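PDB 4E9X: multicopper oxidase from Uncultured bacterium, which probably oxidises its substrates by passing electrons from a type 1 copper to a trinuclear copper cluster, where dioxygen is reduced to water. Local coordinates for residues 8-13 and 49-54; 56-61 and 78-83; 70-75 and 89-94; 74-79 and 105-110. One frame throughout, in Å; residues are numbered along the deposited sequence.

Interaction 1. Residues 8-13 and 49-54; sequences MTIEEV and VTNNTS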
# COMPACT_ATOMS: atom_id res chain seq x y z
N MET A 8 -20.74 5.52 27.08
CA MET A 8 -20.81 5.89 25.67
C MET A 8 -22.14 5.43 25.10
O MET A 8 -22.71 4.45 25.61
CB MET A 8 -19.63 5.30 24.89
CG MET A 8 -19.54 5.74 23.42
SD MET A 8 -18.06 4.96 22.67
CE MET A 8 -17.21 4.76 24.24
N THR A 9 -22.68 6.12 24.12
CA THR A 9 -23.89 5.65 23.44
C THR A 9 -23.54 5.49 21.94
O THR A 9 -22.45 5.90 21.49
CB THR A 9 -25.09 6.58 23.51
OG1 THR A 9 -24.77 7.81 22.82
CG2 THR A 9 -25.40 6.90 25.00
N ILE A 10 -24.44 4.84 21.25
CA ILE A 10 -24.38 4.64 19.82
C ILE A 10 -25.67 5.25 19.26
O ILE A 10 -26.73 4.83 19.76
CB ILE A 10 -24.21 3.19 19.37
CG1 ILE A 10 -23.16 2.43 20.18
CG2 ILE A 10 -23.82 3.14 17.89
CD1 ILE A 10 -23.05 0.96 19.81
N GLU A 11 -25.60 6.17 18.32
CA GLU A 11 -26.75 6.97 17.90
C GLU A 11 -26.91 6.95 16.39
O GLU A 11 -25.90 6.91 15.67
CB GLU A 11 -26.57 8.45 18.33
CG GLU A 11 -26.34 8.58 19.84
CD GLU A 11 -27.53 8.29 20.73
OE1 GLU A 11 -28.68 8.21 20.25
OE2 GLU A 11 -27.31 8.12 21.98
N GLU A 12 -28.16 7.03 15.90
CA GLU A 12 -28.40 7.24 14.49
C GLU A 12 -28.47 8.74 14.26
O GLU A 12 -29.37 9.42 14.74
CB GLU A 12 -29.73 6.58 14.06
CG GLU A 12 -29.63 5.07 14.17
CD GLU A 12 -30.85 4.30 13.75
OE1 GLU A 12 -31.87 4.89 13.32
OE2 GLU A 12 -30.77 3.05 13.81
N VAL A 13 -27.47 9.24 13.51
CA VAL A 13 -27.43 10.65 13.16
C VAL A 13 -27.02 10.77 11.71
O VAL A 13 -26.54 9.79 11.08
CB VAL A 13 -26.46 11.47 14.07
CG1 VAL A 13 -26.91 11.43 15.52
CG2 VAL A 13 -25.01 10.95 13.96
N VAL A 49 -21.48 0.81 27.36
CA VAL A 49 -21.98 1.17 26.04
C VAL A 49 -23.50 0.93 25.96
O VAL A 49 -23.92 -0.21 26.25
CB VAL A 49 -21.27 0.32 24.97
CG1 VAL A 49 -21.81 0.70 23.60
CG2 VAL A 49 -19.76 0.45 25.02
N THR A 50 -24.27 1.93 25.56
CA THR A 50 -25.69 1.74 25.26
C THR A 50 -25.98 1.95 23.78
O THR A 50 -25.63 2.96 23.19
CB THR A 50 -26.55 2.70 26.09
OG1 THR A 50 -26.31 2.30 27.46
CG2 THR A 50 -28.03 2.53 25.78
N ASN A 51 -26.61 0.94 23.21
CA ASN A 51 -26.93 0.99 21.78
C ASN A 51 -28.30 1.64 21.55
O ASN A 51 -29.33 0.97 21.74
CB ASN A 51 -26.93 -0.46 21.26
CG ASN A 51 -27.23 -0.55 19.77
OD1 ASN A 51 -27.46 0.50 19.15
ND2 ASN A 51 -27.18 -1.75 19.23
N ASN A 52 -28.35 2.90 21.14
CA ASN A 52 -29.56 3.62 20.83
C ASN A 52 -29.88 3.58 19.35
O ASN A 52 -30.56 4.50 18.88
CB ASN A 52 -29.55 5.05 21.37
CG ASN A 52 -29.54 5.07 22.90
OD1 ASN A 52 -30.17 4.25 23.52
ND2 ASN A 52 -28.76 5.98 23.48
N THR A 53 -29.44 2.55 18.68
CA THR A 53 -29.75 2.43 17.24
C THR A 53 -30.63 1.20 17.02
O THR A 53 -30.95 0.50 17.98
CB THR A 53 -28.50 2.31 16.34
OG1 THR A 53 -28.03 0.93 16.42
CG2 THR A 53 -27.39 3.19 16.83
N SER A 54 -31.04 0.99 15.78
CA SER A 54 -31.92 -0.09 15.38
C SER A 54 -31.18 -1.37 15.01
O SER A 54 -31.88 -2.31 14.68
CB SER A 54 -32.75 0.33 14.13
OG SER A 54 -31.83 0.77 13.09
O HOH W 1 -24.09 4.51 28.18
O HOH W 2 -30.11 7.20 18.10
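E12 OE2 is gripped twice by S54. The hydroxyl S54 OG donates to E12 OE2 on its syn lone pair at 2.6 Å, and S54 N reaches E12 OE2 at 2.9 Å from above the carboxylate plane. The glutamate runs extended past T53, with E12 CG 3.7 Å from T53 CB. An alanine here would probably leave both S54 donors without their shared acceptor and uncover T53 CB. One residue earlier, E11 folds back at chi2 (-71°). Its OE2 takes T9 OG1 on the anti lone pair at 2.7 Å, and N52 ND2 on the syn side, 3.0 Å from E11 OE2 and nearly straight at 173°. Between the two backbones, which run parallel, T50 N bonds M8 O, I10 N bonds T50 O and N52 N bonds I10 O. On the face of I10 the contact turns apolar: I10 CD1 meets V49 CG1 at 4.0 Å and I10 CG2 meets T53 CG2 at 3.7 Å. N51 OD1 closes an Asx turn onto T53 N, and also takes T53 OG1. With neutral donors on both carboxylates, E11 and E12 are likely to stay ionised, pinning the turn that follows strand 44-51.

Interaction 2. Residues 56-61 and 78-83; sequences PHTIHW and VTQQPI. With CU (copper (II) ion), chain D; CU (copper (II) ion), chain K.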
# COMPACT_ATOMS: atom_id res chain seq x y z
N PRO A 56 -27.62 -4.20 15.71
CA PRO A 56 -26.61 -4.62 16.65
C PRO A 56 -25.21 -4.07 16.31
O PRO A 56 -24.86 -3.84 15.14
CB PRO A 56 -26.61 -6.15 16.52
CG PRO A 56 -27.31 -6.43 15.24
CD PRO A 56 -28.14 -5.27 14.84
N HIS A 57 -24.44 -3.89 17.41
CA HIS A 57 -23.06 -3.41 17.29
C HIS A 57 -22.20 -4.06 18.36
O HIS A 57 -22.73 -4.69 19.28
CB HIS A 57 -23.01 -1.87 17.50
CG HIS A 57 -23.86 -1.11 16.53
ND1 HIS A 57 -23.55 -0.97 15.20
CD2 HIS A 57 -25.05 -0.48 16.75
CE1 HIS A 57 -24.55 -0.25 14.65
NE2 HIS A 57 -25.48 0.05 15.59
N THR A 58 -20.89 -3.82 18.29
CA THR A 58 -19.97 -4.06 19.40
C THR A 58 -18.94 -2.91 19.43
O THR A 58 -19.01 -2.07 18.53
CB THR A 58 -19.17 -5.37 19.29
OG1 THR A 58 -18.41 -5.32 18.06
CG2 THR A 58 -20.08 -6.61 19.26
N ILE A 59 -18.04 -2.92 20.39
CA ILE A 59 -16.84 -2.08 20.23
C ILE A 59 -15.63 -2.98 20.42
O ILE A 59 -15.49 -3.60 21.48
CB ILE A 59 -16.79 -0.91 21.21
CG1 ILE A 59 -18.06 -0.05 21.19
CG2 ILE A 59 -15.55 -0.04 20.87
CD1 ILE A 59 -17.90 1.21 22.09
N HIS A 60 -14.77 -3.01 19.41
CA HIS A 60 -13.44 -3.57 19.49
C HIS A 60 -12.41 -2.47 19.73
O HIS A 60 -12.46 -1.36 19.15
CB HIS A 60 -13.12 -4.32 18.19
CG HIS A 60 -11.65 -4.66 18.08
ND1 HIS A 60 -10.99 -5.48 18.97
CD2 HIS A 60 -10.74 -4.28 17.15
CE1 HIS A 60 -9.71 -5.55 18.61
NE2 HIS A 60 -9.54 -4.85 17.49
N TRP A 61 -11.44 -2.74 20.58
CA TRP A 61 -10.41 -1.79 21.04
C TRP A 61 -9.13 -2.18 20.34
O TRP A 61 -8.42 -3.09 20.75
CB TRP A 61 -10.30 -1.82 22.59
CG TRP A 61 -11.70 -1.68 23.15
CD1 TRP A 61 -12.52 -2.70 23.49
CD2 TRP A 61 -12.45 -0.47 23.42
NE1 TRP A 61 -13.73 -2.22 23.95
CE2 TRP A 61 -13.74 -0.85 23.93
CE3 TRP A 61 -12.14 0.89 23.28
CZ2 TRP A 61 -14.71 0.10 24.29
CZ3 TRP A 61 -13.13 1.80 23.64
CH2 TRP A 61 -14.39 1.45 24.14
N VAL A 78 -17.16 -14.43 18.51
CA VAL A 78 -15.83 -14.90 18.92
C VAL A 78 -15.60 -14.61 20.40
O VAL A 78 -15.23 -15.54 21.15
CB VAL A 78 -14.71 -14.29 18.04
CG1 VAL A 78 -13.36 -14.79 18.52
CG2 VAL A 78 -15.01 -14.66 16.56
N THR A 79 -15.85 -13.35 20.81
CA THR A 79 -15.65 -13.00 22.24
C THR A 79 -16.93 -12.54 22.91
O THR A 79 -16.89 -12.48 24.16
CB THR A 79 -14.54 -11.95 22.41
OG1 THR A 79 -14.96 -10.68 21.91
CG2 THR A 79 -13.30 -12.34 21.63
N GLN A 80 -18.00 -12.25 22.13
CA GLN A 80 -19.29 -11.93 22.76
C GLN A 80 -20.38 -12.14 21.75
O GLN A 80 -20.13 -12.26 20.53
CB GLN A 80 -19.32 -10.47 23.25
CG GLN A 80 -19.29 -9.45 22.09
CD GLN A 80 -19.37 -8.04 22.67
OE1 GLN A 80 -18.38 -7.36 22.89
NE2 GLN A 80 -20.61 -7.61 22.93
N GLN A 81 -21.61 -12.16 22.23
CA GLN A 81 -22.75 -11.92 21.35
C GLN A 81 -22.88 -10.42 21.13
O GLN A 81 -22.41 -9.65 21.98
CB GLN A 81 -23.97 -12.54 22.02
CG GLN A 81 -23.68 -14.02 22.39
CD GLN A 81 -24.98 -14.67 22.84
OE1 GLN A 81 -25.31 -14.41 24.01
NE2 GLN A 81 -25.64 -15.44 21.98
N PRO A 82 -23.47 -9.99 20.00
CA PRO A 82 -23.52 -8.55 19.73
C PRO A 82 -24.40 -7.80 20.75
O PRO A 82 -25.25 -8.37 21.43
CB PRO A 82 -24.27 -8.51 18.40
CG PRO A 82 -24.13 -9.85 17.78
CD PRO A 82 -24.05 -10.81 18.92
N ILE A 83 -24.21 -6.48 20.78
CA ILE A 83 -25.07 -5.62 21.59
C ILE A 83 -26.28 -5.28 20.77
O ILE A 83 -26.22 -4.51 19.80
CB ILE A 83 -24.32 -4.35 22.01
CG1 ILE A 83 -22.95 -4.62 22.64
CG2 ILE A 83 -25.22 -3.51 22.94
CD1 ILE A 83 -22.10 -3.35 22.78
CU CU D . -21.89 -1.54 14.18
CU CU K . -8.07 -5.20 16.40
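H57 and I83 form a single antiparallel bridge of the hydrogen-bonded kind, and the tight part of this contact is built around it. H57 N lies 3.0 Å from I83 O, and I83 N lies 2.8 Å from H57 O. The oxygen of I83 is further crowded by P56 CA, a CH...O contact at 3.2 Å, and it also accepts from N51 ND2. I83 CB presses on the other carbonyl, 3.2 Å from H57 O. Alongside, T58 and Q80 slide past each other in opposite directions: with Q80 CG between the backbone N and the carbonyl carbon (chi1 68°), the chain runs extended beside T58 CG2, which rests 3.8 Å from Q80 CD. The amide it touches is held at both ends: Q80 NE2 donates to Q81 O, and Q80 OE1 is bonded to Y91 OH. The looser side lies toward solvent, where the two partly exposed prolines meet only through P56 CB and P82 CB, 3.8 Å apart. H57 CB points away from residues 78-83, and the ring binds copper through H57 ND1 at 2.0 Å, a site that C105, H112 and M118 complete, as in type 1 centres. With both backbone polar groups of H57 paired to I83, and its NE2 bonded to T53 OG1, this ligand is fixed from its main chain as well as from its ring.

Interaction 3. Residues 70-75 and 89-94; sequences WRSDGV and YTYKFK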
# COMPACT_ATOMS: atom_id res chain seq x y z
N TRP A 70 -9.85 -11.23 27.36
CA TRP A 70 -10.27 -11.40 25.97
C TRP A 70 -11.77 -11.27 25.73
O TRP A 70 -12.22 -10.96 24.61
CB TRP A 70 -9.78 -12.77 25.43
CG TRP A 70 -10.41 -13.99 26.09
CD1 TRP A 70 -9.99 -14.58 27.23
CD2 TRP A 70 -11.54 -14.72 25.64
NE1 TRP A 70 -10.80 -15.66 27.55
CE2 TRP A 70 -11.76 -15.77 26.57
CE3 TRP A 70 -12.41 -14.62 24.53
CZ2 TRP A 70 -12.80 -16.69 26.42
CZ3 TRP A 70 -13.44 -15.54 24.39
CH2 TRP A 70 -13.62 -16.58 25.35
N ARG A 71 -12.62 -11.51 26.74
CA ARG A 71 -14.07 -11.39 26.59
C ARG A 71 -14.51 -9.95 26.41
O ARG A 71 -15.72 -9.73 26.12
CB ARG A 71 -14.83 -12.11 27.73
CG ARG A 71 -14.53 -13.63 27.73
CD ARG A 71 -15.24 -14.30 28.94
NE ARG A 71 -16.60 -14.58 28.63
CZ ARG A 71 -17.08 -15.58 27.87
NH1 ARG A 71 -16.25 -16.45 27.35
NH2 ARG A 71 -18.38 -15.71 27.65
N SER A 72 -13.60 -8.99 26.53
CA SER A 72 -13.88 -7.60 26.20
C SER A 72 -13.29 -7.18 24.86
O SER A 72 -13.28 -5.97 24.61
CB SER A 72 -13.38 -6.61 27.26
OG SER A 72 -14.22 -6.63 28.38
N ASP A 73 -12.88 -8.14 24.00
CA ASP A 73 -12.30 -7.74 22.72
C ASP A 73 -13.31 -7.22 21.69
O ASP A 73 -12.91 -6.56 20.69
CB ASP A 73 -11.53 -8.95 22.16
CG ASP A 73 -10.57 -8.57 21.04
OD1 ASP A 73 -9.83 -7.58 21.18
OD2 ASP A 73 -10.50 -9.38 20.05
N GLY A 74 -14.58 -7.46 21.91
CA GLY A 74 -15.58 -6.87 21.06
C GLY A 74 -15.84 -7.54 19.74
O GLY A 74 -16.31 -6.89 18.78
N VAL A 75 -15.61 -8.86 19.62
CA VAL A 75 -15.81 -9.50 18.30
C VAL A 75 -17.02 -10.43 18.38
O VAL A 75 -17.02 -11.41 19.14
CB VAL A 75 -14.54 -10.30 17.95
CG1 VAL A 75 -14.77 -11.01 16.62
CG2 VAL A 75 -13.36 -9.33 17.84
N TYR A 89 -23.84 -2.93 27.28
CA TYR A 89 -22.73 -3.85 27.51
C TYR A 89 -21.54 -3.11 28.09
O TYR A 89 -21.29 -1.97 27.69
CB TYR A 89 -22.36 -4.52 26.17
CG TYR A 89 -21.39 -5.66 26.27
CD1 TYR A 89 -21.83 -6.96 26.43
CD2 TYR A 89 -20.02 -5.49 26.17
CE1 TYR A 89 -20.92 -8.00 26.51
CE2 TYR A 89 -19.12 -6.53 26.25
CZ TYR A 89 -19.57 -7.83 26.43
OH TYR A 89 -18.68 -8.91 26.51
N THR A 90 -20.82 -3.75 28.99
CA THR A 90 -19.65 -3.10 29.61
C THR A 90 -18.35 -3.82 29.24
O THR A 90 -18.20 -5.04 29.39
CB THR A 90 -19.81 -3.10 31.14
OG1 THR A 90 -20.94 -2.27 31.50
CG2 THR A 90 -18.55 -2.55 31.81
N TYR A 91 -17.44 -2.98 28.74
CA TYR A 91 -16.07 -3.39 28.43
C TYR A 91 -15.15 -3.03 29.60
O TYR A 91 -15.29 -1.90 30.06
CB TYR A 91 -15.55 -2.70 27.15
CG TYR A 91 -16.38 -3.17 25.96
CD1 TYR A 91 -16.07 -4.37 25.35
CD2 TYR A 91 -17.49 -2.45 25.48
CE1 TYR A 91 -16.76 -4.88 24.25
CE2 TYR A 91 -18.22 -2.93 24.41
CZ TYR A 91 -17.86 -4.14 23.82
OH TYR A 91 -18.60 -4.62 22.77
N LYS A 92 -14.24 -3.93 29.98
CA LYS A 92 -13.19 -3.58 30.94
C LYS A 92 -11.83 -4.12 30.47
O LYS A 92 -11.71 -5.29 30.10
CB LYS A 92 -13.51 -4.21 32.31
CG LYS A 92 -14.86 -3.80 32.85
CD LYS A 92 -15.00 -4.28 34.30
CE LYS A 92 -16.25 -3.65 34.95
NZ LYS A 92 -16.42 -4.01 36.37
N PHE A 93 -10.82 -3.23 30.46
CA PHE A 93 -9.48 -3.65 30.07
C PHE A 93 -8.47 -2.77 30.76
O PHE A 93 -8.80 -1.63 31.11
CB PHE A 93 -9.28 -3.65 28.55
CG PHE A 93 -9.58 -2.32 27.89
CD1 PHE A 93 -8.60 -1.34 27.75
CD2 PHE A 93 -10.86 -2.07 27.43
CE1 PHE A 93 -8.94 -0.13 27.15
CE2 PHE A 93 -11.19 -0.88 26.83
CZ PHE A 93 -10.22 0.12 26.68
N LYS A 94 -7.25 -3.27 30.93
CA LYS A 94 -6.17 -2.42 31.37
C LYS A 94 -5.45 -1.91 30.13
O LYS A 94 -5.16 -2.62 29.18
CB LYS A 94 -5.16 -3.18 32.25
CG LYS A 94 -3.97 -2.39 32.81
CD LYS A 94 -3.12 -3.27 33.69
CE LYS A 94 -3.78 -3.52 35.02
NZ LYS A 94 -3.63 -2.32 35.92
O HOH W 3 -16.93 -7.24 28.36
O HOH W 4 -13.14 -7.72 30.39
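S72 reaches from its loop to the backbone of K92, and its side chain and carbonyl are central to the contact. S72 CB comes first, 3.5 Å from K92 O and 4.0 Å from the ring atom Y91 CD1. Beyond it the hydroxyl lies anti to the carbonyl carbon (chi1 -75°), which brings it up to the strand: K92 N donates to S72 OG at 3.1 Å along a nearly straight line (167°). A water that meets S72 OG donates on to T90 O. An alanine here would probably leave K92 N without its acceptor and the water beside it without its serine partner. The carbonyl of the same residue lies at the edge of the Y91 ring, S72 O to Y91 CD1 being 3.3 Å. Farther along that ring, G74 CA sits 3.9 Å from Y91 CE1, and the backbone angles at G74 would jam a CB against the carbonyl oxygen of D73. Y89 OH lies 3.1 Å from R71 O, at best a weak hydrogen bond, since its proton may go elsewhere. The hydroxyl of Y91 also bonds I59 N. Strands 88-94 and 44-51 pair antiparallel in a sheet of the cupredoxin-like domain of the multicopper oxidase family, and the loop of residues 70-75 packs beside it, with R71 forming a salt bridge to D281 of the second subunit and D73 bonding H206 of that subunit.

Interaction 4. Residues 74-79 and 105-110; sequences GVPGVT and CHVNVN. With CU (copper (II) ion), chain D; CU (copper (II) ion), chain J.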
# COMPACT_ATOMS: atom_id res chain seq x y z
N GLY A 74 -14.58 -7.46 21.91
CA GLY A 74 -15.58 -6.87 21.06
C GLY A 74 -15.84 -7.54 19.74
O GLY A 74 -16.31 -6.89 18.78
N VAL A 75 -15.61 -8.86 19.62
CA VAL A 75 -15.81 -9.50 18.30
C VAL A 75 -17.02 -10.43 18.38
O VAL A 75 -17.02 -11.41 19.14
CB VAL A 75 -14.54 -10.30 17.95
CG1 VAL A 75 -14.77 -11.01 16.62
CG2 VAL A 75 -13.36 -9.33 17.84
N PRO A 76 -18.06 -10.17 17.60
CA PRO A 76 -19.29 -10.95 17.71
C PRO A 76 -19.00 -12.36 17.25
O PRO A 76 -18.29 -12.62 16.28
CB PRO A 76 -20.30 -10.24 16.78
CG PRO A 76 -19.40 -9.57 15.79
CD PRO A 76 -18.12 -9.16 16.53
N GLY A 77 -19.56 -13.34 17.95
CA GLY A 77 -19.38 -14.76 17.59
C GLY A 77 -18.02 -15.33 17.97
O GLY A 77 -17.77 -16.51 17.77
N VAL A 78 -17.16 -14.43 18.51
CA VAL A 78 -15.83 -14.90 18.92
C VAL A 78 -15.60 -14.61 20.40
O VAL A 78 -15.23 -15.54 21.15
CB VAL A 78 -14.71 -14.29 18.04
CG1 VAL A 78 -13.36 -14.79 18.52
CG2 VAL A 78 -15.01 -14.66 16.56
N THR A 79 -15.85 -13.35 20.81
CA THR A 79 -15.65 -13.00 22.24
C THR A 79 -16.93 -12.54 22.91
O THR A 79 -16.89 -12.48 24.16
CB THR A 79 -14.54 -11.95 22.41
OG1 THR A 79 -14.96 -10.68 21.91
CG2 THR A 79 -13.30 -12.34 21.63
N CYS A 105 -16.63 -0.39 15.69
CA CYS A 105 -17.54 -1.55 15.73
C CYS A 105 -16.86 -2.74 15.08
O CYS A 105 -16.04 -2.60 14.18
CB CYS A 105 -18.83 -1.15 14.98
SG CYS A 105 -20.10 -2.43 15.13
N HIS A 106 -17.26 -3.95 15.49
CA HIS A 106 -16.80 -5.16 14.83
C HIS A 106 -17.94 -6.05 14.34
O HIS A 106 -17.74 -7.24 14.07
CB HIS A 106 -15.84 -5.94 15.75
CG HIS A 106 -14.65 -6.51 15.04
ND1 HIS A 106 -14.77 -7.55 14.16
CD2 HIS A 106 -13.33 -6.21 15.10
CE1 HIS A 106 -13.58 -7.85 13.68
NE2 HIS A 106 -12.67 -7.06 14.23
N VAL A 107 -19.14 -5.48 14.18
CA VAL A 107 -20.28 -6.10 13.56
C VAL A 107 -20.40 -5.52 12.12
O VAL A 107 -20.30 -4.28 11.95
CB VAL A 107 -21.58 -5.79 14.31
CG1 VAL A 107 -22.78 -6.30 13.51
CG2 VAL A 107 -21.57 -6.36 15.72
N ASN A 108 -20.64 -6.38 11.16
CA ASN A 108 -20.90 -5.90 9.80
C ASN A 108 -19.86 -4.88 9.35
O ASN A 108 -20.17 -3.80 8.84
CB ASN A 108 -22.33 -5.31 9.79
CG ASN A 108 -23.44 -6.36 9.81
OD1 ASN A 108 -23.15 -7.54 9.48
ND2 ASN A 108 -24.72 -6.10 10.12
N VAL A 109 -18.59 -5.12 9.64
CA VAL A 109 -17.58 -4.07 9.57
C VAL A 109 -17.40 -3.40 8.21
O VAL A 109 -17.08 -2.21 8.16
CB VAL A 109 -16.20 -4.58 10.04
CG1 VAL A 109 -16.39 -5.17 11.44
CG2 VAL A 109 -15.52 -5.55 9.11
N ASN A 110 -17.58 -4.15 7.12
CA ASN A 110 -17.45 -3.55 5.79
C ASN A 110 -18.36 -2.35 5.67
O ASN A 110 -17.98 -1.35 5.06
CB ASN A 110 -17.73 -4.60 4.69
CG ASN A 110 -19.10 -5.23 4.76
OD1 ASN A 110 -19.39 -5.91 5.75
ND2 ASN A 110 -19.93 -4.97 3.78
CU CU D . -21.89 -1.54 14.18
CU CU J . -10.64 -7.13 13.91
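V75 lies alongside H106 and sets a methyl on the flat of its imidazole: V75 CG2 is 4.1 Å from the centroid of the H106 ring and only 7° off the normal, a clear CH-pi contact. This methyl is the branch of V75 beside the backbone N, anti to the carbonyl carbon. Purely apolar packing adds P76 CG against V107 CG2 at 3.9 Å. The closest approaches, however, are of carbon to carbonyl oxygen. G74 O is 3.2 Å from H106 CB, and in the reverse sense P76 CD comes within 3.1 Å of H106 O, so each chain leans a CH group on the other's backbone. No hydrogen bond crosses directly; T58 OG1 ties the two by bonding both G74 O and H106 N. Residues 104-106 form the His-Cys-His motif of multicopper oxidases, in which the cysteine binds the type 1 copper and its flanking histidines reach the trinuclear cluster, a bonded route for electrons. C105 SG binds its copper at 2.2 Å and H106 NE2 another at 2.1 Å, the latter shared with H206 and H252 of the second subunit. Hydrogen bonds inside each segment shape what meets. V107 N donates to C105 SG at 3.3 Å, a second partner for the copper-bound sulfur. Residues 75-78 make a type II turn, V78 N to V75 O, with P76 and G77 at its corners. T79 N adds a second donor to V75 O, and T79 OG1 accepts from V75 N at 3.0 Å, almost straight at 170°.

How the interactions relate
Interactions 2 and 4 are the buried ones and sit by copper: both touch the type 1 ion, and their centres are 5 Å apart. Interactions 1 and 3 are only partly buried and each involve a strand of one sheet, where 44-51 and 88-94 are neighbours joined by V49 N and Y89 O. Chemistry follows place. Water bridges occur in both outer contacts, with glutamates in interaction 1 and a serine and tyrosines in interaction 3. Interaction 2 is a backbone bridge, interaction 4 rests on CH-pi and carbon-oxygen contacts, and both carry copper ligands. T58 couples interaction 2 to interaction 4, and N51 links 1 and 2. Interactions 3 and 4 share G74 and V75, and interactions 2, 3 and 4 also touch the second subunit.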